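Local coordinates for putative uncharacterized protein (Legionella drancourtii, PDB 4JVS) that probably stimulates GTP hydrolysis by a Rab-type GTPase of the host cell, this chain being the GTPase-activating domain of a larger secreted Legionella effector, at residues T146-H151 with S155-M160. Residues are numbered along the deposited sequence; the frame is centred on the assembly and turned at random.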
loop_
_atom_site.group_PDB
_atom_site.type_symbol
_atom_site.label_atom_id
_atom_site.label_comp_id
_atom_site.label_asym_id
_atom_site.label_seq_id
_atom_site.Cartn_x
_atom_site.Cartn_y
_atom_site.Cartn_z
ATOM N N THR A 146 -1.930 9.819 -5.908
ATOM C CA THR A 146 -2.908 9.371 -6.884
ATOM C C THR A 146 -3.439 10.553 -7.692
ATOM O O THR A 146 -3.542 10.476 -8.922
ATOM C CB THR A 146 -4.070 8.622 -6.200
ATOM O OG1 THR A 146 -3.597 7.366 -5.693
ATOM C CG2 THR A 146 -5.215 8.388 -7.167
ATOM N N ASP A 147 -3.739 11.650 -6.998
ATOM C CA ASP A 147 -4.302 12.831 -7.637
ATOM C C ASP A 147 -3.345 13.423 -8.653
ATOM O O ASP A 147 -3.758 13.815 -9.738
ATOM C CB ASP A 147 -4.679 13.882 -6.596
ATOM C CG ASP A 147 -6.018 13.601 -5.949
ATOM O OD1 ASP A 147 -6.813 12.840 -6.552
ATOM O OD2 ASP A 147 -6.275 14.140 -4.848
ATOM N N TYR A 148 -2.068 13.487 -8.287
ATOM C CA TYR A 148 -1.022 13.927 -9.194
ATOM C C TYR A 148 -0.994 13.064 -10.464
ATOM O O TYR A 148 -1.056 13.581 -11.578
ATOM C CB TYR A 148 0.341 13.923 -8.489
ATOM C CG TYR A 148 1.440 14.581 -9.300
ATOM C CD1 TYR A 148 1.794 15.900 -9.079
ATOM C CD2 TYR A 148 2.101 13.886 -10.314
ATOM C CE1 TYR A 148 2.781 16.507 -9.833
ATOM C CE2 TYR A 148 3.090 14.489 -11.073
ATOM C CZ TYR A 148 3.427 15.795 -10.826
ATOM O OH TYR A 148 4.417 16.391 -11.568
ATOM N N CYS A 149 -0.925 11.749 -10.303
ATOM C CA CYS A 149 -0.841 10.858 -11.455
ATOM C C CYS A 149 -2.053 10.983 -12.394
ATOM O O CYS A 149 -1.990 10.576 -13.561
ATOM C CB CYS A 149 -0.664 9.408 -10.996
ATOM S SG CYS A 149 0.826 9.091 -10.056
ATOM N N ARG A 150 -3.134 11.580 -11.901
ATOM C CA ARG A 150 -4.341 11.734 -12.699
ATOM C C ARG A 150 -4.254 13.003 -13.559
ATOM O O ARG A 150 -4.486 12.967 -14.772
ATOM C CB ARG A 150 -5.575 11.714 -11.793
ATOM C CG ARG A 150 -6.895 11.516 -12.514
ATOM C CD ARG A 150 -8.087 11.742 -11.590
ATOM N NE ARG A 150 -8.230 10.702 -10.581
ATOM C CZ ARG A 150 -8.140 10.918 -9.275
ATOM N NH1 ARG A 150 -7.911 12.142 -8.821
ATOM N NH2 ARG A 150 -8.287 9.909 -8.424
ATOM N N HIS A 151 -3.877 14.117 -12.943
ATOM C CA HIS A 151 -3.687 15.349 -13.702
ATOM C C HIS A 151 -2.473 15.264 -14.606
ATOM O O HIS A 151 -2.479 15.846 -15.678
ATOM C CB HIS A 151 -3.563 16.569 -12.791
ATOM C CG HIS A 151 -4.819 16.915 -12.069
ATOM N ND1 HIS A 151 -5.455 16.030 -11.214
ATOM C CD2 HIS A 151 -5.560 18.048 -12.045
ATOM C CE1 HIS A 151 -6.526 16.605 -10.705
ATOM N NE2 HIS A 151 -6.615 17.830 -11.192
ATOM N N SER A 155 3.758 12.575 -16.463
ATOM C CA SER A 155 4.770 13.212 -15.635
ATOM C C SER A 155 5.878 12.236 -15.283
ATOM O O SER A 155 5.643 11.025 -15.220
ATOM C CB SER A 155 4.133 13.732 -14.350
ATOM O OG SER A 155 3.372 12.709 -13.742
ATOM N N PRO A 156 7.088 12.763 -15.043
ATOM C CA PRO A 156 8.201 11.911 -14.628
ATOM C C PRO A 156 7.773 11.086 -13.425
ATOM O O PRO A 156 8.020 9.884 -13.420
ATOM C CB PRO A 156 9.279 12.923 -14.234
ATOM C CG PRO A 156 8.952 14.127 -15.026
ATOM C CD PRO A 156 7.466 14.183 -15.052
ATOM N N TRP A 157 7.113 11.725 -12.457
ATOM C CA TRP A 157 6.568 11.042 -11.282
ATOM C C TRP A 157 5.733 9.829 -11.652
ATOM O O TRP A 157 5.946 8.737 -11.126
ATOM C CB TRP A 157 5.704 11.983 -10.436
ATOM C CG TRP A 157 5.033 11.270 -9.316
ATOM C CD1 TRP A 157 3.759 10.782 -9.299
ATOM C CD2 TRP A 157 5.612 10.927 -8.048
ATOM N NE1 TRP A 157 3.504 10.162 -8.094
ATOM C CE2 TRP A 157 4.627 10.240 -7.311
ATOM C CE3 TRP A 157 6.865 11.138 -7.468
ATOM C CZ2 TRP A 157 4.857 9.765 -6.023
ATOM C CZ3 TRP A 157 7.089 10.673 -6.191
ATOM C CH2 TRP A 157 6.091 9.992 -5.481
ATOM N N ALA A 158 4.782 10.021 -12.560
ATOM C CA ALA A 158 3.898 8.938 -12.962
ATOM C C ALA A 158 4.680 7.800 -13.596
ATOM O O ALA A 158 4.305 6.639 -13.448
ATOM C CB ALA A 158 2.837 9.441 -13.914
ATOM N N LYS A 159 5.767 8.134 -14.290
ATOM C CA LYS A 159 6.587 7.119 -14.943
ATOM C C LYS A 159 7.405 6.308 -13.943
ATOM O O LYS A 159 7.543 5.091 -14.089
ATOM C CB LYS A 159 7.484 7.748 -16.017
ATOM C CG LYS A 159 6.706 8.177 -17.262
ATOM C CD LYS A 159 7.539 8.995 -18.244
ATOM C CE LYS A 159 6.699 9.483 -19.424
ATOM N NZ LYS A 159 7.517 10.252 -20.405
ATOM N N MET A 160 7.934 6.991 -12.928
ATOM C CA MET A 160 8.754 6.369 -11.894
ATOM C C MET A 160 7.906 5.456 -11.038
ATOM O O MET A 160 8.310 4.343 -10.702
ATOM C CB MET A 160 9.359 7.437 -10.995
ATOM C CG MET A 160 10.211 8.440 -11.731
ATOM S SD MET A 160 11.694 7.696 -12.420
ATOM C CE MET A 160 12.091 8.925 -13.663
#
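A sharp three-residue turn between two consecutive helices within the N-terminal subdomain of the LepB-type GAP domain brings Tyr148 and Cys149, near the end of helix 142-151, against Ser155, just before helix 156-177, and Trp157 and Ala158 in its first turn. The axes of the two short segments run at 115° to each other, 9.2 Å apart at their closest, and the backbones come nearest at Cys149 and Ala158, whose CA atoms are 5.3 Å apart. Ser155 is the N-cap of the second helix: its OG accepts from Ala158 N at 3.3 Å, and the same hydroxyl is hydrogen-bonded to Phe152 O in the intervening turn. Held by these two bonds, OG also lies at the edge of the Tyr148 ring, near its plane, 3.2 Å from Tyr148 CE2. With CG anti to the backbone N (chi1 -171°), Tyr148 reaches across to the second helix, where its CD2 lies 3.7 Å from Trp157 CD1; the two ring planes are inclined at 77°, in an oblique pairing. Cys149 SG makes a sulfur-aromatic contact from the rim of the indole, 3.5 Å from Trp157 CD1, and also rests beside the methyl of Ala158. No hydrogen bond links the two segments; the contact is packing of rings, sulfur, serine and alanine methyl. Beyond it, Phe94 stacks on Tyr148 and Phe95 meets Trp157 edge-to-face, while the indole also packs on helix 118-124, and Met160 reaches helices 60-80 and 193-214.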